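Side-chain contacts in lipase (Acinetobacter baumannii, PDB 4OPM), which probably hydrolyses ester bonds of lipids such as triacylglycerols, as a putative lipase of the alpha/beta hydrolase fold: residues W60-H65 / N184-P189; L128-G131 / E136-S139; D77-G82 / Q88-S93. All blocks are in the same frame, centred on the assembly; numbering follows the deposited sequence.

Overall arrangement
Interaction 1 lies at the surface, whereas interactions 2 and 3 are buried; interactions 1 and 2 join different elements of the alpha/beta hydrolase fold, while interaction 3 folds a single loop on itself. Interaction 1 joins the short helix 61-64 to the loop leading into helix 190-220, through one arginine, a proline and a water. Interaction 2 lies across the chain's centre from it, closing the turn between helix 121-132 and strand 137-143 with a threonine against the helix. Interaction 3, between strand 72-76 and helix 94-107, sets proline against aromatic rings. Interactions 2 and 3 are nested along the chain within the long loop that interaction 1 closes.

Interaction 1: W60-H65 / N184-P189; sequences WNRVAH and NPPFIP
A surface bridge between the short helix 61-64 of the alpha/beta hydrolase fold and the loop that runs from helix 173-181 to helix 190-220 is made by R62, reaching across to P186 and F187. The backbones stay well apart, with 10.6 Å between R62 CA and P186 CA, and a long side chain has to span the interval. Arginine suits this: its chain is extended from CG to NE, with chi2 at -177° and chi3 at -171°, and it carries the guanidinium to the loop. P186 covers one face of that flat group. Its CB comes to 3.5 Å from R62 NH1, and its CG lies off-centre over the guanidinium, 4.0 Å from R62 NH2. The proline ring thus offers CH groups to a planar cation whose polar N-H groups point outward around its edge. At that edge, in the guanidinium plane, sits a water that accepts a hydrogen bond from R62 NH2 at 2.7 Å. The same water donates to the carbonyl F187 O, also at 2.7 Å, so the arginine holds the loop backbone indirectly. The F187 ring turns outward from R62. R62 also touches L278 and E281, of helices 276-279 and 281-298, which places helix 61-64 against those C-terminal helices. With a proline over its face and a water at its edge, the arginine meets the loop by two kinds of contact, and the chemistry implies that the loop carbonyl is held through one shared water.

Interaction 2: L128-G131 / E136-S139; sequences LYAG and ETKS
The last turn of helix 121-132 and the start of strand 137-143 come close where the chain doubles back, the CA atoms of A130 and T137 lying 5.7 Å apart. T137 carries the contact, pointing its side chain at the helix. Its methyl, CG2, is anti to the backbone N and rests 3.9 Å from A130 CB, a methyl-to-methyl contact. Its hydroxyl takes the other branch: chi1 of -51° sets OG1 beside the backbone N, on the side where it meets A130 CA at 3.5 Å. A small alanine permits so close an approach of helix to strand. The same OG1 sits at the edge of the Y129 ring, in its plane, 3.7 Å from Y129 CD1. Y129 CD1 offers only a C-H here, and the polar partner of OG1 is the backbone carbonyl of Y133, in the turn between the two segments. Threonine suits the place because one branch packs while the other ties down the turn. The tyrosine side chain runs past that of T137 in the opposite direction and carries Y129 OH to a water at 2.6 Å, which donates to the carbonyl E136 O at 2.8 Å. Y129 OH is also hydrogen-bonded to R102 of helix 94-107. The contact belongs to the beta-alpha-beta unit of strand 114-119, helix 121-132 and strand 137-143, whose two strands run parallel. Buried methyls thus supply the apolar closure, while the threonine and tyrosine hydroxyls each have a polar partner, which implies that this turn can be enclosed without stranding those two groups.

Interaction 3: D77-G82 / Q88-S93; sequences DLPGSG and QDFDYS
P79 packs against F90 and Y92 where the loop between strand 72-76 and helix 94-107 folds back on itself. The tight part is P79 with F90: P79 CB lies 3.4 Å from F90 CE2, and P79 CG is 3.8 Å from F90 CZ, the two side chains crossing at a slant. A rigid proline suits the second position of the type II turn from L78 to S81, and G80 the third, with its positive phi of 96°. The edge of the Y92 ring meets this turn in its plane, Y92 CE1 being 3.7 Å from G80 N; glycine, with no side chain, suits a place where that edge comes so near the backbone. F90 covers one face of Y92, its CD2 standing 3.6 Å above the ring centre, and Y92 OH is hydrogen-bonded to Q206 of helix 190-220. P79, G80 and Y92 are buried; the outer end, D91 and S93, is partly exposed. There an Asx turn brings S93 N to D91 OD1 at 3.1 Å, from above the carboxylate plane, and S93 caps helix 94-107 through N96 N. Apolar contacts thus bind the loop's halves while hydrogen bonds set the helix start, which implies that its shape rests on both.

Interaction 1: W60-H65 / N184-P189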
ATOM      1  N   TRP A  60       6.961  -2.648  -0.822  1.00 15.69           N
ATOM      2  CA  TRP A  60       6.805  -3.728   0.137  1.00 15.78           C
ATOM      3  C   TRP A  60       8.030  -4.664   0.222  1.00 17.48           C
ATOM      4  O   TRP A  60       7.982  -5.605   1.010  1.00 16.77           O
ATOM      5  CB  TRP A  60       5.573  -4.563  -0.232  1.00 15.89           C
ATOM      6  CG  TRP A  60       4.280  -3.905   0.126  1.00 17.27           C
ATOM      7  CD1 TRP A  60       3.415  -3.271  -0.724  1.00 20.61           C
ATOM      8  CD2 TRP A  60       3.705  -3.809   1.434  1.00 16.84           C
ATOM      9  NE1 TRP A  60       2.336  -2.786  -0.021  1.00 20.43           N
ATOM     10  CE2 TRP A  60       2.475  -3.122   1.303  1.00 21.24           C
ATOM     11  CE3 TRP A  60       4.092  -4.268   2.706  1.00 17.84           C
ATOM     12  CZ2 TRP A  60       1.642  -2.866   2.400  1.00 20.86           C
ATOM     13  CZ3 TRP A  60       3.259  -4.028   3.790  1.00 19.92           C
ATOM     14  CH2 TRP A  60       2.035  -3.354   3.626  1.00 20.28           C
ATOM     15  N   ASN A  61       9.090  -4.437  -0.570  1.00 13.65           N
ATOM     16  CA  ASN A  61      10.237  -5.359  -0.632  1.00 12.59           C
ATOM     17  C   ASN A  61      10.893  -5.619   0.713  1.00 17.27           C
ATOM     18  O   ASN A  61      11.141  -6.786   1.031  1.00 15.88           O
ATOM     19  CB  ASN A  61      11.293  -4.906  -1.637  1.00 14.87           C
ATOM     20  CG  ASN A  61      10.834  -5.097  -3.076  1.00 20.87           C
ATOM     21  OD1 ASN A  61       9.824  -5.769  -3.345  1.00 18.88           O
ATOM     22  ND2 ASN A  61      11.540  -4.492  -4.022  1.00 15.57           N
ATOM     23  N   ARG A  62      11.141  -4.562   1.505  1.00 15.51           N
ATOM     24  CA  ARG A  62      11.816  -4.665   2.821  1.00 15.73           C
ATOM     25  C   ARG A  62      10.998  -5.491   3.815  1.00 18.56           C
ATOM     26  O   ARG A  62      11.567  -6.264   4.583  1.00 17.73           O
ATOM     27  CB  ARG A  62      12.100  -3.267   3.396  1.00 16.08           C
ATOM     28  CG  ARG A  62      13.045  -2.474   2.535  1.00 21.84           C
ATOM     29  CD  ARG A  62      13.389  -1.137   3.136  1.00 21.92           C
ATOM     30  NE  ARG A  62      14.126  -0.379   2.138  1.00 25.52           N
ATOM     31  CZ  ARG A  62      15.304   0.198   2.324  1.00 34.22           C
ATOM     32  NH1 ARG A  62      15.879   0.184   3.520  1.00 25.08           N
ATOM     33  NH2 ARG A  62      15.906   0.819   1.319  1.00 30.26           N
ATOM     34  N   VAL A  63       9.670  -5.333   3.790  1.00 14.31           N
ATOM     35  CA  VAL A  63       8.772  -6.096   4.653  1.00 13.48           C
ATOM     36  C   VAL A  63       8.625  -7.519   4.075  1.00 15.74           C
ATOM     37  O   VAL A  63       8.723  -8.506   4.821  1.00 14.26           O
ATOM     38  CB  VAL A  63       7.396  -5.381   4.800  1.00 17.37           C
ATOM     39  CG1 VAL A  63       6.326  -6.323   5.352  1.00 18.00           C
ATOM     40  CG2 VAL A  63       7.519  -4.130   5.674  1.00 17.77           C
ATOM     41  N   ALA A  64       8.361  -7.627   2.746  1.00 14.89           N
ATOM     42  CA  ALA A  64       8.152  -8.931   2.094  1.00 15.53           C
ATOM     43  C   ALA A  64       9.339  -9.876   2.328  1.00 16.63           C
ATOM     44  O   ALA A  64       9.142 -11.074   2.487  1.00 15.79           O
ATOM     45  CB  ALA A  64       7.915  -8.757   0.601  1.00 16.25           C
ATOM     46  N   HIS A  65      10.565  -9.327   2.388  1.00 14.69           N
ATOM     47  CA  HIS A  65      11.785 -10.111   2.651  1.00 13.92           C
ATOM     48  C   HIS A  65      11.603 -11.060   3.866  1.00 17.09           C
ATOM     49  O   HIS A  65      12.136 -12.165   3.858  1.00 17.41           O
ATOM     50  CB  HIS A  65      12.957  -9.152   2.905  1.00 14.05           C
ATOM     51  CG  HIS A  65      14.207  -9.814   3.398  1.00 16.94           C
ATOM     52  ND1 HIS A  65      15.056 -10.476   2.540  1.00 18.20           N
ATOM     53  CD2 HIS A  65      14.723  -9.855   4.652  1.00 18.09           C
ATOM     54  CE1 HIS A  65      16.063 -10.904   3.286  1.00 17.99           C
ATOM     55  NE2 HIS A  65      15.896 -10.570   4.569  1.00 17.69           N
ATOM     56  N   ASN A 184      11.825   9.082   9.141  1.00 16.79           N
ATOM     57  CA  ASN A 184      13.082   8.329   9.191  1.00 16.08           C
ATOM     58  C   ASN A 184      13.321   7.665   7.828  1.00 18.20           C
ATOM     59  O   ASN A 184      13.267   6.439   7.741  1.00 16.65           O
ATOM     60  CB  ASN A 184      13.018   7.308  10.326  1.00 16.67           C
ATOM     61  CG  ASN A 184      14.318   6.580  10.511  1.00 28.71           C
ATOM     62  OD1 ASN A 184      15.383   7.191  10.494  1.00 22.97           O
ATOM     63  ND2 ASN A 184      14.252   5.256  10.586  1.00 20.89           N
ATOM     64  N   PRO A 185      13.501   8.436   6.716  1.00 16.33           N
ATOM     65  CA  PRO A 185      13.674   7.780   5.415  1.00 15.84           C
ATOM     66  C   PRO A 185      14.889   6.858   5.405  1.00 17.90           C
ATOM     67  O   PRO A 185      15.871   7.143   6.096  1.00 16.37           O
ATOM     68  CB  PRO A 185      13.868   8.959   4.448  1.00 17.91           C
ATOM     69  CG  PRO A 185      14.375  10.084   5.324  1.00 22.08           C
ATOM     70  CD  PRO A 185      13.605   9.907   6.584  1.00 17.43           C
ATOM     71  N   PRO A 186      14.850   5.754   4.634  1.00 15.85           N
ATOM     72  CA  PRO A 186      16.023   4.867   4.581  1.00 15.93           C
ATOM     73  C   PRO A 186      17.139   5.498   3.744  1.00 18.08           C
ATOM     74  O   PRO A 186      16.953   6.569   3.152  1.00 17.21           O
ATOM     75  CB  PRO A 186      15.458   3.613   3.907  1.00 17.15           C
ATOM     76  CG  PRO A 186      14.430   4.164   2.943  1.00 21.03           C
ATOM     77  CD  PRO A 186      13.764   5.263   3.759  1.00 16.87           C
ATOM     78  N   PHE A 187      18.298   4.840   3.693  1.00 14.32           N
ATOM     79  CA  PHE A 187      19.377   5.356   2.867  1.00 14.27           C
ATOM     80  C   PHE A 187      19.011   5.224   1.382  1.00 18.37           C
ATOM     81  O   PHE A 187      18.694   4.127   0.911  1.00 17.84           O
ATOM     82  CB  PHE A 187      20.687   4.631   3.163  1.00 15.21           C
ATOM     83  CG  PHE A 187      21.792   4.910   2.159  1.00 15.62           C
ATOM     84  CD1 PHE A 187      22.180   6.217   1.870  1.00 17.84           C
ATOM     85  CD2 PHE A 187      22.431   3.867   1.499  1.00 16.33           C
ATOM     86  CE1 PHE A 187      23.192   6.471   0.940  1.00 19.00           C
ATOM     87  CE2 PHE A 187      23.477   4.121   0.604  1.00 19.06           C
ATOM     88  CZ  PHE A 187      23.838   5.422   0.319  1.00 17.13           C
ATOM     89  N   ILE A 188      19.048   6.348   0.666  1.00 16.34           N
ATOM     90  CA  ILE A 188      18.744   6.375  -0.762  1.00 16.90           C
ATOM     91  C   ILE A 188      19.852   7.153  -1.466  1.00 19.96           C
ATOM     92  O   ILE A 188      19.888   8.382  -1.364  1.00 18.98           O
ATOM     93  CB  ILE A 188      17.323   6.935  -1.106  1.00 19.90           C
ATOM     94  CG1 ILE A 188      16.198   6.249  -0.283  1.00 20.67           C
ATOM     95  CG2 ILE A 188      17.052   6.816  -2.618  1.00 21.57           C
ATOM     96  CD1 ILE A 188      14.880   7.057  -0.214  1.00 25.55           C
ATOM     97  N   PRO A 189      20.775   6.462  -2.179  1.00 18.40           N
ATOM     98  CA  PRO A 189      21.794   7.195  -2.946  1.00 19.25           C
ATOM     99  C   PRO A 189      21.119   8.223  -3.879  1.00 21.94           C
ATOM    100  O   PRO A 189      20.040   7.944  -4.407  1.00 20.29           O
ATOM    101  CB  PRO A 189      22.499   6.091  -3.753  1.00 21.15           C
ATOM    102  CG  PRO A 189      22.220   4.830  -3.035  1.00 25.27           C
ATOM    103  CD  PRO A 189      20.866   5.004  -2.405  1.00 20.76           C
TER
HETATM  104  O   HOH W   1      18.388   1.683   2.120  1.00 26.37           O

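Interaction 2: L128-G131 / E136-S139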
ATOM      1  N   LEU A 128     -12.163  -1.480   1.590  1.00 22.12           N
ATOM      2  CA  LEU A 128     -13.279  -1.687   0.665  1.00 23.20           C
ATOM      3  C   LEU A 128     -13.376  -3.168   0.270  1.00 25.84           C
ATOM      4  O   LEU A 128     -14.469  -3.730   0.251  1.00 25.61           O
ATOM      5  CB  LEU A 128     -13.126  -0.786  -0.567  1.00 23.93           C
ATOM      6  CG  LEU A 128     -14.390  -0.479  -1.369  1.00 30.90           C
ATOM      7  CD1 LEU A 128     -15.526   0.058  -0.462  1.00 31.40           C
ATOM      8  CD2 LEU A 128     -14.086   0.514  -2.472  1.00 34.75           C
ATOM      9  N   TYR A 129     -12.227  -3.804   0.022  1.00 20.90           N
ATOM     10  CA  TYR A 129     -12.147  -5.218  -0.313  1.00 20.81           C
ATOM     11  C   TYR A 129     -12.712  -6.082   0.833  1.00 24.50           C
ATOM     12  O   TYR A 129     -13.552  -6.946   0.576  1.00 24.25           O
ATOM     13  CB  TYR A 129     -10.682  -5.610  -0.611  1.00 20.62           C
ATOM     14  CG  TYR A 129     -10.537  -6.986  -1.219  1.00 22.19           C
ATOM     15  CD1 TYR A 129     -10.607  -8.132  -0.429  1.00 24.11           C
ATOM     16  CD2 TYR A 129     -10.265  -7.142  -2.575  1.00 22.67           C
ATOM     17  CE1 TYR A 129     -10.441  -9.402  -0.980  1.00 25.86           C
ATOM     18  CE2 TYR A 129     -10.089  -8.406  -3.137  1.00 23.88           C
ATOM     19  CZ  TYR A 129     -10.171  -9.534  -2.333  1.00 29.97           C
ATOM     20  OH  TYR A 129     -10.019 -10.785  -2.879  1.00 27.84           O
ATOM     21  N   ALA A 130     -12.288  -5.806   2.091  1.00 21.50           N
ATOM     22  CA  ALA A 130     -12.720  -6.540   3.285  1.00 22.25           C
ATOM     23  C   ALA A 130     -14.225  -6.420   3.523  1.00 28.17           C
ATOM     24  O   ALA A 130     -14.850  -7.384   3.980  1.00 28.91           O
ATOM     25  CB  ALA A 130     -11.978  -6.046   4.502  1.00 22.58           C
ATOM     26  N   GLY A 131     -14.783  -5.254   3.202  1.00 24.82           N
ATOM     27  CA  GLY A 131     -16.208  -4.983   3.341  1.00 25.47           C
ATOM     28  C   GLY A 131     -17.039  -5.649   2.261  1.00 29.50           C
ATOM     29  O   GLY A 131     -18.115  -6.177   2.550  1.00 29.64           O
ATOM     30  N   GLU A 136     -13.759 -13.783   1.940  1.00 25.61           N
ATOM     31  CA  GLU A 136     -12.508 -13.899   1.183  0.60 24.73           C
ATOM     32  C   GLU A 136     -11.345 -13.202   1.902  1.00 26.99           C
ATOM     33  O   GLU A 136     -10.213 -13.215   1.408  1.00 25.90           O
ATOM     34  CB  GLU A 136     -12.675 -13.293  -0.229  0.60 26.15           C
ATOM     35  CG  GLU A 136     -13.792 -13.896  -1.074  0.60 36.54           C
ATOM     36  CD  GLU A 136     -13.754 -15.397  -1.293  0.60 53.65           C
ATOM     37  OE1 GLU A 136     -12.651 -15.949  -1.509  0.60 40.00           O
ATOM     38  OE2 GLU A 136     -14.841 -16.019  -1.265  0.60 53.17           O
ATOM     39  N   THR A 137     -11.624 -12.573   3.049  1.00 23.54           N
ATOM     40  CA  THR A 137     -10.656 -11.801   3.834  1.00 21.69           C
ATOM     41  C   THR A 137     -10.387 -12.499   5.184  1.00 25.41           C
ATOM     42  O   THR A 137     -11.268 -12.553   6.046  1.00 26.03           O
ATOM     43  CB  THR A 137     -11.177 -10.349   4.001  1.00 24.38           C
ATOM     44  OG1 THR A 137     -11.544  -9.814   2.712  1.00 21.39           O
ATOM     45  CG2 THR A 137     -10.162  -9.436   4.709  1.00 23.76           C
ATOM     46  N   LYS A 138      -9.165 -13.015   5.368  1.00 20.45           N
ATOM     47  CA  LYS A 138      -8.762 -13.727   6.590  1.00 19.51           C
ATOM     48  C   LYS A 138      -8.311 -12.757   7.678  1.00 22.34           C
ATOM     49  O   LYS A 138      -8.500 -13.035   8.858  1.00 21.23           O
ATOM     50  CB  LYS A 138      -7.640 -14.726   6.276  1.00 21.54           C
ATOM     51  CG  LYS A 138      -7.468 -15.822   7.325  1.00 27.75           C
ATOM     52  CD  LYS A 138      -6.476 -16.863   6.850  1.00 37.52           C
ATOM     53  CE  LYS A 138      -6.589 -18.148   7.617  1.00 46.72           C
ATOM     54  NZ  LYS A 138      -5.785 -19.227   6.982  1.00 58.21           N
ATOM     55  N   SER A 139      -7.663 -11.657   7.280  1.00 18.58           N
ATOM     56  CA  SER A 139      -7.168 -10.645   8.217  1.00 17.96           C
ATOM     57  C   SER A 139      -6.873  -9.378   7.464  1.00 20.11           C
ATOM     58  O   SER A 139      -6.722  -9.400   6.236  1.00 18.67           O
ATOM     59  CB  SER A 139      -5.908 -11.129   8.949  1.00 18.26           C
ATOM     60  OG  SER A 139      -4.753 -11.043   8.126  1.00 18.22           O
TER
HETATM   61  O   HOH W   2      -9.440 -12.709  -1.227  1.00 29.66           O

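Interaction 3: D77-G82 / Q88-S93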
ATOM      1  N   ASP A  77       1.323  -4.324  -8.764  1.00 17.63           N
ATOM      2  CA  ASP A  77       1.426  -2.937  -9.169  1.00 16.92           C
ATOM      3  C   ASP A  77       0.002  -2.518  -9.505  1.00 19.75           C
ATOM      4  O   ASP A  77      -0.612  -3.094 -10.414  1.00 19.17           O
ATOM      5  CB  ASP A  77       2.333  -2.753 -10.397  1.00 18.37           C
ATOM      6  CG  ASP A  77       3.815  -2.691 -10.121  1.00 21.58           C
ATOM      7  OD1 ASP A  77       4.202  -2.143  -9.052  1.00 20.87           O
ATOM      8  OD2 ASP A  77       4.587  -3.069 -11.015  1.00 23.92           O
ATOM      9  N   LEU A  78      -0.556  -1.572  -8.772  1.00 17.20           N
ATOM     10  CA  LEU A  78      -1.913  -1.138  -9.095  1.00 18.16           C
ATOM     11  C   LEU A  78      -1.924  -0.340 -10.388  1.00 20.26           C
ATOM     12  O   LEU A  78      -0.905   0.273 -10.726  1.00 19.35           O
ATOM     13  CB  LEU A  78      -2.478  -0.250  -7.949  1.00 18.49           C
ATOM     14  CG  LEU A  78      -2.666  -0.904  -6.572  1.00 22.64           C
ATOM     15  CD1 LEU A  78      -2.926   0.155  -5.502  1.00 22.49           C
ATOM     16  CD2 LEU A  78      -3.823  -1.908  -6.581  1.00 23.61           C
ATOM     17  N   PRO A  79      -3.066  -0.291 -11.107  1.00 18.63           N
ATOM     18  CA  PRO A  79      -3.178   0.623 -12.263  1.00 19.00           C
ATOM     19  C   PRO A  79      -2.647   2.025 -11.923  1.00 23.64           C
ATOM     20  O   PRO A  79      -2.952   2.565 -10.849  1.00 23.96           O
ATOM     21  CB  PRO A  79      -4.687   0.670 -12.498  1.00 20.96           C
ATOM     22  CG  PRO A  79      -5.158  -0.673 -12.063  1.00 24.88           C
ATOM     23  CD  PRO A  79      -4.360  -0.943 -10.818  1.00 20.67           C
ATOM     24  N   GLY A  80      -1.816   2.561 -12.806  1.00 19.91           N
ATOM     25  CA  GLY A  80      -1.185   3.862 -12.643  1.00 20.34           C
ATOM     26  C   GLY A  80       0.212   3.760 -12.067  1.00 24.41           C
ATOM     27  O   GLY A  80       0.926   4.759 -12.013  1.00 25.28           O
ATOM     28  N   SER A  81       0.623   2.540 -11.655  1.00 19.78           N
ATOM     29  CA  SER A  81       1.912   2.285 -11.024  1.00 18.91           C
ATOM     30  C   SER A  81       2.707   1.180 -11.692  1.00 22.26           C
ATOM     31  O   SER A  81       2.135   0.271 -12.288  1.00 21.66           O
ATOM     32  CB  SER A  81       1.709   1.894  -9.568  1.00 21.55           C
ATOM     33  OG  SER A  81       1.243   2.991  -8.805  1.00 25.49           O
ATOM     34  N   GLY A  82       4.022   1.238 -11.492  1.00 20.41           N
ATOM     35  CA  GLY A  82       4.970   0.238 -11.966  1.00 20.91           C
ATOM     36  C   GLY A  82       4.796  -0.158 -13.412  1.00 26.09           C
ATOM     37  O   GLY A  82       4.733   0.709 -14.290  1.00 26.90           O
ATOM     38  N   GLN A  88      -6.093   3.927 -22.020  1.00 35.82           N
ATOM     39  CA  GLN A  88      -5.856   5.366 -21.905  0.60 36.09           C
ATOM     40  C   GLN A  88      -6.996   6.072 -21.158  1.00 39.33           C
ATOM     41  O   GLN A  88      -6.741   7.103 -20.526  1.00 40.58           O
ATOM     42  CB  GLN A  88      -5.640   6.006 -23.289  0.60 38.36           C
ATOM     43  CG  GLN A  88      -4.287   5.672 -23.939  0.60 56.23           C
ATOM     44  CD  GLN A  88      -3.083   6.169 -23.163  0.60 78.56           C
ATOM     45  OE1 GLN A  88      -2.341   5.388 -22.555  0.60 73.67           O
ATOM     46  NE2 GLN A  88      -2.853   7.477 -23.175  0.60 72.41           N
ATOM     47  N   ASP A  89      -8.231   5.494 -21.187  1.00 33.61           N
ATOM     48  CA  ASP A  89      -9.421   6.046 -20.536  0.60 33.59           C
ATOM     49  C   ASP A  89      -9.804   5.278 -19.250  1.00 35.11           C
ATOM     50  O   ASP A  89     -10.960   5.343 -18.804  1.00 34.53           O
ATOM     51  CB  ASP A  89     -10.597   6.022 -21.536  0.60 37.01           C
ATOM     52  CG  ASP A  89     -11.117   4.628 -21.866  0.60 50.55           C
ATOM     53  OD1 ASP A  89     -10.284   3.705 -22.058  0.60 51.46           O
ATOM     54  OD2 ASP A  89     -12.352   4.444 -21.873  0.60 57.24           O
ATOM     55  N   PHE A  90      -8.839   4.574 -18.632  1.00 28.90           N
ATOM     56  CA  PHE A  90      -9.092   3.774 -17.434  1.00 25.31           C
ATOM     57  C   PHE A  90      -9.738   4.559 -16.278  1.00 27.64           C
ATOM     58  O   PHE A  90      -9.440   5.738 -16.056  1.00 27.28           O
ATOM     59  CB  PHE A  90      -7.790   3.115 -16.945  1.00 24.75           C
ATOM     60  CG  PHE A  90      -7.992   2.093 -15.848  1.00 24.26           C
ATOM     61  CD1 PHE A  90      -8.571   0.854 -16.124  1.00 25.48           C
ATOM     62  CD2 PHE A  90      -7.622   2.373 -14.534  1.00 24.41           C
ATOM     63  CE1 PHE A  90      -8.785  -0.081 -15.099  1.00 26.35           C
ATOM     64  CE2 PHE A  90      -7.836   1.440 -13.511  1.00 26.37           C
ATOM     65  CZ  PHE A  90      -8.425   0.223 -13.798  1.00 24.47           C
ATOM     66  N   ASP A  91     -10.624   3.871 -15.543  1.00 23.29           N
ATOM     67  CA  ASP A  91     -11.308   4.379 -14.358  1.00 22.90           C
ATOM     68  C   ASP A  91     -10.431   4.103 -13.107  1.00 25.44           C
ATOM     69  O   ASP A  91     -10.389   2.972 -12.599  1.00 23.71           O
ATOM     70  CB  ASP A  91     -12.702   3.729 -14.250  1.00 24.40           C
ATOM     71  CG  ASP A  91     -13.442   3.961 -12.945  1.00 27.93           C
ATOM     72  OD1 ASP A  91     -13.029   4.860 -12.169  1.00 28.48           O
ATOM     73  OD2 ASP A  91     -14.453   3.274 -12.714  1.00 27.25           O
ATOM     74  N   TYR A  92      -9.777   5.157 -12.584  1.00 22.19           N
ATOM     75  CA  TYR A  92      -8.869   5.059 -11.440  1.00 21.22           C
ATOM     76  C   TYR A  92      -9.551   5.267 -10.071  1.00 23.67           C
ATOM     77  O   TYR A  92      -8.854   5.470  -9.069  1.00 22.07           O
ATOM     78  CB  TYR A  92      -7.730   6.079 -11.592  1.00 21.83           C
ATOM     79  CG  TYR A  92      -6.782   5.759 -12.721  1.00 22.17           C
ATOM     80  CD1 TYR A  92      -5.677   4.938 -12.518  1.00 22.51           C
ATOM     81  CD2 TYR A  92      -6.970   6.304 -13.989  1.00 22.87           C
ATOM     82  CE1 TYR A  92      -4.788   4.653 -13.553  1.00 21.25           C
ATOM     83  CE2 TYR A  92      -6.096   6.022 -15.036  1.00 23.98           C
ATOM     84  CZ  TYR A  92      -5.006   5.193 -14.813  1.00 27.06           C
ATOM     85  OH  TYR A  92      -4.131   4.916 -15.837  1.00 27.52           O
ATOM     86  N   SER A  93     -10.894   5.190 -10.008  1.00 23.02           N
ATOM     87  CA  SER A  93     -11.575   5.367  -8.720  1.00 22.32           C
ATOM     88  C   SER A  93     -11.262   4.218  -7.768  1.00 24.72           C
ATOM     89  O   SER A  93     -11.037   3.093  -8.227  1.00 24.19           O
ATOM     90  CB  SER A  93     -13.083   5.476  -8.922  1.00 25.66           C
ATOM     91  OG  SER A  93     -13.649   4.207  -9.208  1.00 29.29           O
TER